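Local atomic coordinates of secreted protein ASP-2 (Necator americanus, PDB entry 1U53), a protein that is a secreted pathogenesis-related-1 (CAP superfamily) protein of a human hookworm and a vaccine antigen, its molecular activity not firmly established. Residues K19-H24 with A101-K106; D9-S13 with G147-E151; A44-M50 with Y175-C181; T62-A67 with V159-Y163. The contacts are given in a common frame with arbitrary orientation. Residues are numbered along the deposited sequence.

Interaction 1. Residues K19-H24 with A101-K106; sequences KFLEMH and AEQASK. Unlike the reference sequence in segment 19-24: Met23 (reference Leu).
Both segments are regular alpha-helix, 19-24 within helix 14-32 and 101-106 within helix 97-109. Their axes run roughly parallel, 31° apart (signed crossing angle -31°), and come within 9.4 Å; the nearest CA pairs are Phe20-Ala101 (5.7 Å) and Met23-Ser105 (6.9 Å). Phe20, chi1 m, reaches across so that Ala101 CB sits 3.4 Å from its ring centroid, almost on the ring normal, a CH-pi contact, while Ala104 CB meets the ring edge 4.4 Å from Phe20 CE1. Ala101 and Ser105 present short side chains to helix 14-32; Ser105 OG, chi1 m, donates to Ala101 O of its own helix (2.8 Å). This is the helical layer on one face of the CAP alpha-beta-alpha sandwich, and Phe20 continues into the sheet, touching Cys148, Val150, Val159 and Cys161. Met23, chi1 m and chi2 -110°, a substitution for the reference Leu, lays its CE 3.5 Å from Ser105 CB and 4.1 Å from Glu102 O. Toward solvent, Lys19 CE packs 3.8 Å from Glu102 CG; one water accepts from Lys19 NZ (2.7 Å) and donates weakly to Glu102 OE2 (2.7 Å). His24 ND1 donates to Phe20 O (2.9 Å), and its NE2 pairs with Tyr163.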
loop_
_atom_site.group_PDB
_atom_site.type_symbol
_atom_site.label_atom_id
_atom_site.label_comp_id
_atom_site.label_asym_id
_atom_site.label_seq_id
_atom_site.Cartn_x
_atom_site.Cartn_y
_atom_site.Cartn_z
ATOM N N LYS A 19 5.092 7.401 8.774
ATOM C CA LYS A 19 5.838 6.215 8.344
ATOM C C LYS A 19 5.094 5.497 7.246
ATOM O O LYS A 19 5.667 5.124 6.221
ATOM C CB LYS A 19 6.111 5.297 9.544
ATOM C CG LYS A 19 6.979 4.086 9.245
ATOM C CD LYS A 19 8.367 4.545 8.816
ATOM C CE LYS A 19 9.321 3.414 8.636
ATOM N NZ LYS A 19 10.584 3.965 8.019
ATOM N N PHE A 20 3.789 5.340 7.428
ATOM C CA PHE A 20 3.000 4.646 6.391
ATOM C C PHE A 20 3.080 5.375 5.056
ATOM O O PHE A 20 3.362 4.780 4.036
ATOM C CB PHE A 20 1.515 4.548 6.793
ATOM C CG PHE A 20 1.189 3.342 7.622
ATOM C CD1 PHE A 20 1.430 2.049 7.139
ATOM C CD2 PHE A 20 0.661 3.483 8.890
ATOM C CE1 PHE A 20 1.111 0.894 7.954
ATOM C CE2 PHE A 20 0.328 2.340 9.680
ATOM C CZ PHE A 20 0.570 1.072 9.198
ATOM N N LEU A 21 2.849 6.695 5.066
ATOM C CA LEU A 21 2.836 7.423 3.814
ATOM C C LEU A 21 4.244 7.453 3.168
ATOM O O LEU A 21 4.402 7.186 1.962
ATOM C CB LEU A 21 2.350 8.867 4.047
ATOM C CG LEU A 21 2.194 9.636 2.743
ATOM C CD1 LEU A 21 1.054 9.066 1.825
ATOM C CD2 LEU A 21 1.979 11.101 3.020
ATOM N N GLU A 22 5.274 7.750 3.958
ATOM C CA GLU A 22 6.636 7.808 3.364
ATOM C C GLU A 22 7.102 6.471 2.799
ATOM O O GLU A 22 7.673 6.437 1.688
ATOM C CB GLU A 22 7.619 8.301 4.424
ATOM C CG GLU A 22 7.292 9.751 4.732
ATOM C CD GLU A 22 8.083 10.305 5.861
ATOM O OE1 GLU A 22 9.026 9.609 6.303
ATOM O OE2 GLU A 22 7.735 11.435 6.305
ATOM N N MET A 23 6.856 5.391 3.542
ATOM C CA MET A 23 7.191 4.036 3.098
ATOM C C MET A 23 6.431 3.706 1.838
ATOM O O MET A 23 6.971 3.150 0.897
ATOM C CB MET A 23 6.792 2.980 4.122
ATOM C CG MET A 23 7.491 3.045 5.360
ATOM S SD MET A 23 8.644 1.701 5.661
ATOM C CE MET A 23 8.471 0.319 4.648
ATOM N N HIS A 24 5.136 4.030 1.802
ATOM C CA HIS A 24 4.424 3.731 0.544
ATOM C C HIS A 24 4.979 4.481 -0.647
ATOM O O HIS A 24 5.187 3.902 -1.734
ATOM C CB HIS A 24 2.921 3.986 0.668
ATOM C CG HIS A 24 2.166 2.839 1.289
ATOM N ND1 HIS A 24 2.211 2.528 2.632
ATOM C CD2 HIS A 24 1.313 1.949 0.723
ATOM C CE1 HIS A 24 1.444 1.471 2.864
ATOM N NE2 HIS A 24 0.887 1.105 1.714
ATOM N N ALA A 101 3.933 0.040 11.673
ATOM C CA ALA A 101 3.724 0.549 10.313
ATOM C C ALA A 101 4.854 0.069 9.392
ATOM O O ALA A 101 4.640 -0.302 8.233
ATOM C CB ALA A 101 3.681 2.082 10.348
ATOM N N GLU A 102 6.080 0.112 9.916
ATOM C CA GLU A 102 7.240 -0.291 9.153
ATOM C C GLU A 102 7.154 -1.771 8.857
ATOM O O GLU A 102 7.368 -2.215 7.722
ATOM C CB GLU A 102 8.493 -0.034 9.998
ATOM C CG GLU A 102 9.780 -0.296 9.233
ATOM C CD GLU A 102 10.976 0.066 10.084
ATOM O OE1 GLU A 102 10.755 0.490 11.245
ATOM O OE2 GLU A 102 12.111 -0.037 9.588
ATOM N N GLN A 103 6.804 -2.550 9.868
ATOM C CA GLN A 103 6.768 -4.013 9.669
ATOM C C GLN A 103 5.693 -4.419 8.685
ATOM O O GLN A 103 5.882 -5.318 7.847
ATOM C CB GLN A 103 6.530 -4.702 10.999
ATOM C CG GLN A 103 7.668 -4.533 11.963
ATOM C CD GLN A 103 7.697 -5.658 13.018
ATOM O OE1 GLN A 103 6.746 -6.444 13.156
ATOM N NE2 GLN A 103 8.802 -5.716 13.775
ATOM N N ALA A 104 4.534 -3.767 8.785
ATOM C CA ALA A 104 3.428 -4.123 7.878
ATOM C C ALA A 104 3.778 -3.794 6.453
ATOM O O ALA A 104 3.574 -4.586 5.532
ATOM C CB ALA A 104 2.163 -3.380 8.270
ATOM N N SER A 105 4.372 -2.615 6.267
ATOM C CA SER A 105 4.660 -2.145 4.917
ATOM C C SER A 105 5.722 -3.045 4.317
ATOM O O SER A 105 5.629 -3.401 3.144
ATOM C CB SER A 105 5.124 -0.679 4.948
ATOM O OG SER A 105 4.093 0.178 5.521
ATOM N N LYS A 106 6.721 -3.446 5.105
ATOM C CA LYS A 106 7.743 -4.396 4.610
ATOM C C LYS A 106 7.141 -5.756 4.258
ATOM O O LYS A 106 7.538 -6.357 3.267
ATOM C CB LYS A 106 8.857 -4.606 5.649
ATOM C CG LYS A 106 9.751 -3.390 5.853
ATOM C CD LYS A 106 10.671 -3.738 7.026
ATOM C CE LYS A 106 11.916 -2.936 7.078
ATOM N NZ LYS A 106 12.724 -3.345 8.311
HETATM O O HOH W 1 12.178 1.822 7.610
#

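Interaction 2. Residues D9-S13 with G147-E151; sequences DNGMS and GCYVE
At one end of the CAP-domain sandwich, the irregular segment 9-13, just before helix 14-32, lies against strand 145-152 of the central sheet. Met12 and Tyr149 are in register (CA-CA 6.1 Å). An Asx turn shapes the loop: Asn10, chi1 p, accepts from Met12 N at its OD1 (3.0 Å), while its ND2 is taken by Glu60. Gly11 has phi 102°, psi -17°; a CB there would collide with Tyr149 OH. That hydroxyl, on a side chain with chi1 t and chi2 89°, donates to Asn10 O (2.7 Å) and is also hydrogen-bonded to Lys68 NZ; Gly11 O is met by Lys97. Ser13 OG, at the N-cap, takes Ala16 N. In the extended strand 147-151, backbone bonds of Gly147, Tyr149 and Glu151 go to strand 157-164, and Cys148 N is paired with Tyr55 OH. Met12, chi1 t and chi2 p, reaches from the loop past the Tyr149 ring to the strand, its CB 3.8 Å from Tyr149 CE1, its CE 3.6 Å from Cys148 O and its SD 5.0 Å from the ring centroid, an oblique Met-aromatic contact. Val150 N points at Met12 SD, 3.7 Å away, in a weak hydrogen bond.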
loop_
_atom_site.group_PDB
_atom_site.type_symbol
_atom_site.label_atom_id
_atom_site.label_comp_id
_atom_site.label_asym_id
_atom_site.label_seq_id
_atom_site.Cartn_x
_atom_site.Cartn_y
_atom_site.Cartn_z
ATOM N N ASP A 9 -7.281 13.090 17.110
ATOM C CA ASP A 9 -6.453 12.563 18.190
ATOM C C ASP A 9 -7.140 11.281 18.580
ATOM O O ASP A 9 -7.845 11.197 19.593
ATOM C CB ASP A 9 -6.453 13.595 19.320
ATOM C CG ASP A 9 -5.514 13.263 20.436
ATOM O OD1 ASP A 9 -4.641 12.379 20.278
ATOM O OD2 ASP A 9 -5.654 13.937 21.481
ATOM N N ASN A 10 -6.979 10.267 17.729
ATOM C CA ASN A 10 -7.794 9.043 17.812
ATOM C C ASN A 10 -7.011 7.765 18.165
ATOM O O ASN A 10 -7.558 6.643 18.027
ATOM C CB ASN A 10 -8.541 8.831 16.474
ATOM C CG ASN A 10 -7.576 8.580 15.320
ATOM O OD1 ASN A 10 -6.383 8.411 15.564
ATOM N ND2 ASN A 10 -8.085 8.548 14.059
ATOM N N GLY A 11 -5.781 7.933 18.647
ATOM C CA GLY A 11 -4.938 6.780 19.044
ATOM C C GLY A 11 -3.881 6.433 18.022
ATOM O O GLY A 11 -2.927 5.727 18.311
ATOM N N MET A 12 -4.048 6.927 16.812
ATOM C CA MET A 12 -3.040 6.741 15.789
ATOM C C MET A 12 -2.008 7.860 15.946
ATOM O O MET A 12 -2.384 9.003 16.164
ATOM C CB MET A 12 -3.747 6.836 14.435
ATOM C CG MET A 12 -2.891 6.522 13.306
ATOM S SD MET A 12 -2.084 4.881 13.387
ATOM C CE MET A 12 -1.301 5.060 11.787
ATOM N N SER A 13 -0.705 7.565 15.872
ATOM C CA SER A 13 0.248 8.636 16.078
ATOM C C SER A 13 0.657 9.288 14.765
ATOM O O SER A 13 0.660 8.616 13.706
ATOM C CB SER A 13 1.512 8.090 16.777
ATOM O OG SER A 13 2.170 7.153 15.922
ATOM N N GLY A 147 -4.861 5.559 4.046
ATOM C CA GLY A 147 -5.191 5.897 5.444
ATOM C C GLY A 147 -5.068 4.593 6.216
ATOM O O GLY A 147 -5.569 3.576 5.750
ATOM N N CYS A 148 -4.407 4.603 7.380
ATOM C CA CYS A 148 -4.205 3.359 8.113
ATOM C C CYS A 148 -4.469 3.526 9.594
ATOM O O CYS A 148 -4.475 4.629 10.107
ATOM C CB CYS A 148 -2.733 2.915 7.949
ATOM S SG CYS A 148 -2.124 2.920 6.242
ATOM N N TYR A 149 -4.597 2.401 10.282
ATOM C CA TYR A 149 -4.722 2.446 11.739
ATOM C C TYR A 149 -4.032 1.231 12.331
ATOM O O TYR A 149 -4.115 0.127 11.757
ATOM C CB TYR A 149 -6.199 2.496 12.134
ATOM C CG TYR A 149 -6.432 2.915 13.579
ATOM C CD1 TYR A 149 -6.562 4.270 13.910
ATOM C CD2 TYR A 149 -6.485 1.964 14.603
ATOM C CE1 TYR A 149 -6.724 4.640 15.234
ATOM C CE2 TYR A 149 -6.654 2.335 15.912
ATOM C CZ TYR A 149 -6.785 3.669 16.229
ATOM O OH TYR A 149 -6.994 4.047 17.553
ATOM N N VAL A 150 -3.377 1.421 13.482
ATOM C CA VAL A 150 -2.701 0.357 14.249
ATOM C C VAL A 150 -3.366 0.288 15.593
ATOM O O VAL A 150 -3.460 1.323 16.315
ATOM C CB VAL A 150 -1.226 0.662 14.467
ATOM C CG1 VAL A 150 -0.543 -0.453 15.263
ATOM C CG2 VAL A 150 -0.517 0.925 13.107
ATOM N N GLU A 151 -3.864 -0.900 15.919
ATOM C CA GLU A 151 -4.566 -1.122 17.182
ATOM C C GLU A 151 -3.826 -2.124 18.032
ATOM O O GLU A 151 -3.480 -3.199 17.561
ATOM C CB GLU A 151 -5.973 -1.659 16.904
ATOM C CG GLU A 151 -6.835 -1.927 18.171
ATOM C CD GLU A 151 -7.271 -0.688 18.946
ATOM O OE1 GLU A 151 -6.832 0.430 18.629
ATOM O OE2 GLU A 151 -8.040 -0.856 19.945
#

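Interaction 3. Residues A44-M50 with Y175-C181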
loop_
_atom_site.group_PDB
_atom_site.type_symbol
_atom_site.label_atom_id
_atom_site.label_comp_id
_atom_site.label_asym_id
_atom_site.label_seq_id
_atom_site.Cartn_x
_atom_site.Cartn_y
_atom_site.Cartn_z
ATOM N N ALA A 44 11.295 -5.417 -11.012
ATOM C CA ALA A 44 9.978 -5.015 -11.540
ATOM C C ALA A 44 10.162 -3.986 -12.668
ATOM O O ALA A 44 11.132 -3.208 -12.684
ATOM C CB ALA A 44 9.105 -4.459 -10.392
ATOM N N PRO A 45 9.267 -4.007 -13.661
ATOM C CA PRO A 45 9.442 -2.990 -14.707
ATOM C C PRO A 45 9.252 -1.552 -14.277
ATOM O O PRO A 45 8.460 -1.277 -13.384
ATOM C CB PRO A 45 8.345 -3.315 -15.737
ATOM C CG PRO A 45 7.473 -4.327 -15.121
ATOM C CD PRO A 45 8.171 -4.947 -13.938
ATOM N N LYS A 46 9.897 -0.643 -15.007
ATOM C CA LYS A 46 9.717 0.787 -14.735
ATOM C C LYS A 46 8.293 1.187 -15.052
ATOM O O LYS A 46 7.644 0.604 -15.943
ATOM C CB LYS A 46 10.689 1.658 -15.545
ATOM C CG LYS A 46 12.146 1.358 -15.178
ATOM C CD LYS A 46 13.134 2.106 -16.108
ATOM C CE LYS A 46 14.578 1.771 -15.687
ATOM N NZ LYS A 46 15.573 2.464 -16.542
ATOM N N ALA A 47 7.828 2.203 -14.330
ATOM C CA ALA A 47 6.430 2.638 -14.390
ATOM C C ALA A 47 6.429 4.002 -15.038
ATOM O O ALA A 47 7.183 4.890 -14.587
ATOM C CB ALA A 47 5.836 2.730 -12.988
ATOM N N ALA A 48 5.525 4.201 -16.000
ATOM C CA ALA A 48 5.505 5.450 -16.787
ATOM C C ALA A 48 4.817 6.611 -16.073
ATOM O O ALA A 48 5.022 7.778 -16.442
ATOM C CB ALA A 48 4.787 5.211 -18.128
ATOM N N LYS A 49 3.957 6.299 -15.101
ATOM C CA LYS A 49 3.139 7.330 -14.434
ATOM C C LYS A 49 2.665 6.861 -13.060
ATOM O O LYS A 49 1.442 6.859 -12.738
ATOM C CB LYS A 49 1.957 7.776 -15.302
ATOM C CG LYS A 49 0.990 6.683 -15.735
ATOM C CD LYS A 49 -0.119 7.282 -16.667
ATOM C CE LYS A 49 -0.979 8.296 -15.917
ATOM N NZ LYS A 49 -2.133 8.796 -16.826
ATOM N N MET A 50 3.624 6.415 -12.244
ATOM C CA MET A 50 3.262 5.984 -10.891
ATOM C C MET A 50 2.911 7.214 -10.044
ATOM O O MET A 50 3.733 8.140 -9.880
ATOM C CB MET A 50 4.464 5.244 -10.293
ATOM C CG MET A 50 4.249 4.749 -8.888
ATOM S SD MET A 50 3.071 3.384 -8.764
ATOM C CE MET A 50 4.017 2.005 -9.422
ATOM N N TYR A 175 0.226 -1.278 -12.979
ATOM C CA TYR A 175 0.581 0.057 -13.457
ATOM C C TYR A 175 0.984 -0.046 -14.924
ATOM O O TYR A 175 1.245 -1.142 -15.417
ATOM C CB TYR A 175 1.720 0.669 -12.605
ATOM C CG TYR A 175 2.989 -0.160 -12.446
ATOM C CD1 TYR A 175 4.027 -0.074 -13.385
ATOM C CD2 TYR A 175 3.165 -1.046 -11.351
ATOM C CE1 TYR A 175 5.219 -0.824 -13.246
ATOM C CE2 TYR A 175 4.354 -1.790 -11.206
ATOM C CZ TYR A 175 5.360 -1.686 -12.156
ATOM O OH TYR A 175 6.487 -2.422 -12.008
ATOM N N GLU A 176 1.007 1.105 -15.590
ATOM C CA GLU A 176 1.487 1.248 -16.969
ATOM C C GLU A 176 3.002 1.217 -17.021
ATOM O O GLU A 176 3.644 1.985 -16.334
ATOM C CB GLU A 176 0.995 2.588 -17.537
ATOM C CG GLU A 176 1.510 2.865 -18.937
ATOM C CD GLU A 176 0.885 4.079 -19.616
ATOM O OE1 GLU A 176 -0.153 4.621 -19.151
ATOM O OE2 GLU A 176 1.448 4.508 -20.650
ATOM N N LYS A 177 3.576 0.373 -17.883
ATOM C CA LYS A 177 5.047 0.283 -18.005
ATOM C C LYS A 177 5.611 1.364 -18.921
ATOM O O LYS A 177 5.014 1.700 -19.947
ATOM C CB LYS A 177 5.462 -1.079 -18.581
ATOM C CG LYS A 177 5.092 -2.246 -17.631
ATOM C CD LYS A 177 5.640 -3.599 -18.110
ATOM C CE LYS A 177 4.886 -4.203 -19.265
ATOM N NZ LYS A 177 5.713 -5.461 -19.666
ATOM N N GLY A 178 6.778 1.868 -18.576
ATOM C CA GLY A 178 7.539 2.737 -19.444
ATOM C C GLY A 178 8.516 3.544 -18.611
ATOM O O GLY A 178 8.562 3.397 -17.376
ATOM N N GLU A 179 9.297 4.398 -19.267
ATOM C CA GLU A 179 10.301 5.185 -18.536
ATOM C C GLU A 179 9.614 6.066 -17.520
ATOM O O GLU A 179 8.557 6.581 -17.801
ATOM C CB GLU A 179 11.126 6.051 -19.498
ATOM C CG GLU A 179 12.147 5.269 -20.299
ATOM C CD GLU A 179 13.184 4.580 -19.406
ATOM O OE1 GLU A 179 13.526 5.130 -18.337
ATOM O OE2 GLU A 179 13.641 3.480 -19.773
ATOM N N PRO A 180 10.198 6.197 -16.305
ATOM C CA PRO A 180 9.599 6.984 -15.229
ATOM C C PRO A 180 9.206 8.362 -15.723
ATOM O O PRO A 180 9.993 8.989 -16.452
ATOM C CB PRO A 180 10.717 7.100 -14.188
ATOM C CG PRO A 180 11.684 6.076 -14.492
ATOM C CD PRO A 180 11.458 5.553 -15.895
ATOM N N CYS A 181 7.998 8.786 -15.360
ATOM C CA CYS A 181 7.405 10.073 -15.716
ATOM C C CYS A 181 7.130 10.325 -17.209
ATOM O O CYS A 181 6.709 11.432 -17.597
ATOM C CB CYS A 181 8.220 11.234 -15.158
ATOM S SG CYS A 181 7.971 11.586 -13.370
HETATM O O HOH W 2 6.266 7.270 -13.227
HETATM O O HOH W 3 2.909 3.759 -14.318
#
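A single beta bridge, Ala47 with Lys177 (CA-CA 4.5 Å), joins two otherwise irregular loops, tying the loop after helix 14-32 of the CAP domain to the cysteine-rich C-terminal part. It rests on Gly178 N to Lys46 O (3.0 Å) and Ala48 N to Glu176 O (2.9 Å). The main bump is Tyr175: its ring fills a hollow lined by Ala47 CB, 3.4 Å from Tyr175 CD1, with Met50 CE over one face, 3.7 Å from Tyr175 CD2, and Tyr175 OH donates a hydrogen bond to Pro45 O (2.7 Å). Beyond it, Pro45 CG rests 3.6 Å from Lys177 CD. Ala48 packs against Gly178, where an ideal CB would lie only 3.2 Å from Ala48 CB, and Ala48 CA makes a CA-H...O contact with Glu179 O (3.4 Å). Lys46 stretches along Pro180, CD to CD 3.8 Å, toward a long salt bridge, NZ to Glu179 OE1 3.8 Å. Cys181 is disulfide-bonded to Cys187. Two waters lie in the cleft: one links Lys49 N (2.9 Å) and Glu176 O (2.8 Å); the other donates to Ala47 O (2.9 Å) and accepts from Met50 N (2.9 Å) and Cys181 N (3.1 Å).

Interaction 4. Residues T62-A67 with V159-Y163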
loop_
_atom_site.group_PDB
_atom_site.type_symbol
_atom_site.label_atom_id
_atom_site.label_comp_id
_atom_site.label_asym_id
_atom_site.label_seq_id
_atom_site.Cartn_x
_atom_site.Cartn_y
_atom_site.Cartn_z
ATOM N N THR A 62 -12.069 4.694 8.211
ATOM C CA THR A 62 -12.607 3.347 7.886
ATOM C C THR A 62 -11.604 2.211 8.161
ATOM O O THR A 62 -11.981 1.127 8.571
ATOM C CB THR A 62 -13.186 3.279 6.442
ATOM O OG1 THR A 62 -12.335 3.940 5.504
ATOM C CG2 THR A 62 -14.596 3.937 6.435
ATOM N N ALA A 63 -10.311 2.466 7.971
ATOM C CA ALA A 63 -9.312 1.468 8.381
ATOM C C ALA A 63 -9.399 1.200 9.878
ATOM O O ALA A 63 -9.367 0.031 10.349
ATOM C CB ALA A 63 -7.904 1.941 7.989
ATOM N N MET A 64 -9.530 2.280 10.649
ATOM C CA MET A 64 -9.794 2.216 12.084
ATOM C C MET A 64 -11.006 1.383 12.459
ATOM O O MET A 64 -10.964 0.603 13.425
ATOM C CB MET A 64 -9.944 3.648 12.669
ATOM C CG MET A 64 -10.139 3.636 14.179
ATOM S SD MET A 64 -10.327 5.355 14.737
ATOM C CE MET A 64 -11.926 5.775 14.048
ATOM N N ASN A 65 -12.119 1.568 11.731
ATOM C CA ASN A 65 -13.318 0.815 12.013
ATOM C C ASN A 65 -13.038 -0.692 11.939
ATOM O O ASN A 65 -13.644 -1.459 12.664
ATOM C CB ASN A 65 -14.423 1.173 11.017
ATOM C CG ASN A 65 -14.968 2.570 11.221
ATOM O OD1 ASN A 65 -14.694 3.198 12.242
ATOM N ND2 ASN A 65 -15.695 3.092 10.225
ATOM N N ASN A 66 -12.143 -1.114 11.040
ATOM C CA ASN A 66 -11.750 -2.516 10.976
ATOM C C ASN A 66 -10.831 -2.842 12.132
ATOM O O ASN A 66 -11.124 -3.715 12.962
ATOM C CB ASN A 66 -11.038 -2.786 9.626
ATOM C CG ASN A 66 -10.612 -4.253 9.444
ATOM O OD1 ASN A 66 -10.475 -4.990 10.411
ATOM N ND2 ASN A 66 -10.390 -4.670 8.182
ATOM N N ALA A 67 -9.733 -2.108 12.220
ATOM C CA ALA A 67 -8.741 -2.403 13.289
ATOM C C ALA A 67 -9.375 -2.496 14.665
ATOM O O ALA A 67 -9.013 -3.370 15.397
ATOM C CB ALA A 67 -7.624 -1.383 13.283
ATOM N N VAL A 159 -2.905 -4.145 12.199
ATOM C CA VAL A 159 -2.669 -2.995 11.314
ATOM C C VAL A 159 -3.567 -3.148 10.126
ATOM O O VAL A 159 -3.578 -4.199 9.470
ATOM C CB VAL A 159 -1.222 -3.008 10.790
ATOM C CG1 VAL A 159 -0.966 -1.906 9.775
ATOM C CG2 VAL A 159 -0.226 -2.926 11.984
ATOM N N VAL A 160 -4.255 -2.081 9.797
ATOM C CA VAL A 160 -5.073 -2.054 8.603
ATOM C C VAL A 160 -4.746 -0.793 7.838
ATOM O O VAL A 160 -4.792 0.295 8.393
ATOM C CB VAL A 160 -6.569 -2.015 9.017
ATOM C CG1 VAL A 160 -7.507 -1.941 7.787
ATOM C CG2 VAL A 160 -6.931 -3.251 9.806
ATOM N N CYS A 161 -4.432 -0.921 6.539
ATOM C CA CYS A 161 -4.389 0.254 5.651
ATOM C C CYS A 161 -5.498 0.162 4.603
ATOM O O CYS A 161 -5.792 -0.935 4.119
ATOM C CB CYS A 161 -3.072 0.312 4.880
ATOM S SG CYS A 161 -1.695 0.904 5.903
ATOM N N GLN A 162 -6.133 1.281 4.283
ATOM C CA GLN A 162 -7.073 1.262 3.156
ATOM C C GLN A 162 -6.580 2.236 2.083
ATOM O O GLN A 162 -5.773 3.107 2.356
ATOM C CB GLN A 162 -8.528 1.527 3.600
ATOM C CG GLN A 162 -9.066 0.301 4.332
ATOM C CD GLN A 162 -10.406 0.497 5.046
ATOM O OE1 GLN A 162 -10.993 1.570 4.965
ATOM N NE2 GLN A 162 -10.903 -0.562 5.729
ATOM N N TYR A 163 -7.118 2.077 0.868
ATOM C CA TYR A 163 -6.491 2.585 -0.362
ATOM C C TYR A 163 -7.583 3.105 -1.300
ATOM O O TYR A 163 -8.508 2.327 -1.671
ATOM C CB TYR A 163 -5.812 1.390 -1.052
ATOM C CG TYR A 163 -4.616 0.890 -0.280
ATOM C CD1 TYR A 163 -3.347 1.398 -0.539
ATOM C CD2 TYR A 163 -4.748 -0.123 0.668
ATOM C CE1 TYR A 163 -2.232 0.926 0.206
ATOM C CE2 TYR A 163 -3.629 -0.610 1.409
ATOM C CZ TYR A 163 -2.398 -0.118 1.140
ATOM O OH TYR A 163 -1.346 -0.586 1.901
HETATM O O HOH W 4 -13.559 -0.770 7.276
#
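This is a buried helix-on-sheet contact: helix 57-67 lies against strand 157-164, an inner strand of the central sheet. The helix axis passes 7.5 Å from the strand axis, and the two run at 149°, so closer to antiparallel than to crossed. The close approach goes with alanines at positions 63 and 67, whose CB atoms face the strand. Ala63 and Val160 are the nearest pair (CA-CA 5.5 Å), with Ala63 CB 3.5 Å from Val160 O and 3.9 Å from Val160 CG1. One turn on, Ala67 CB lies 4.0 Å from Val160 CG2, and Asn66 CG covers the same methyl at 3.8 Å, so Val160 fills the groove formed by these three residues. Gln162, the next residue on this face of the strand, supplies the polar end: Thr62 OG1 donates to its OE1 (2.8 Å), and a water links Thr62 O (2.8 Å) to Gln162 NE2 (3.1 Å). Gln162 NE2 and Asn66 ND2 both also hydrogen-bond to Glu85 of the adjoining strand 84-90, and Asn66 OD1 is hydrogen-bonded to Tyr158 OH. Val159 and Cys161 point away from helix 57-67, and both touch Trp108 of helix 97-109. Helices on both faces of one sheet make the three-layer alpha-beta-alpha sandwich characteristic of the CAP, or PR-1, fold.

How the interactions relate
Interactions 1, 2 and 4 form one continuous core, and Phe20 is its hub: its CE2 is 3.6 Å from Cys148 CB and 3.8 Å from Met12 CE of interaction 2, and its CZ is 3.4 Å from Val159 CG1 of interaction 4. Interactions 2 and 4, centres 9 Å apart, lie on neighbouring strands of one sheet, also joined by the Cys148-Cys161 disulfide and a probable hydrogen bond, Gly147 O to Gln162 N (2.8 Å). A probable hydrogen bond, His24 NE2 to Tyr163 OH (2.8 Å), joins interactions 1 and 4. Interaction 3 stands apart, its centre about 21 Å from that of interaction 1 and 32 Å from that of interaction 2, across the chain's centre from interactions 2 and 4.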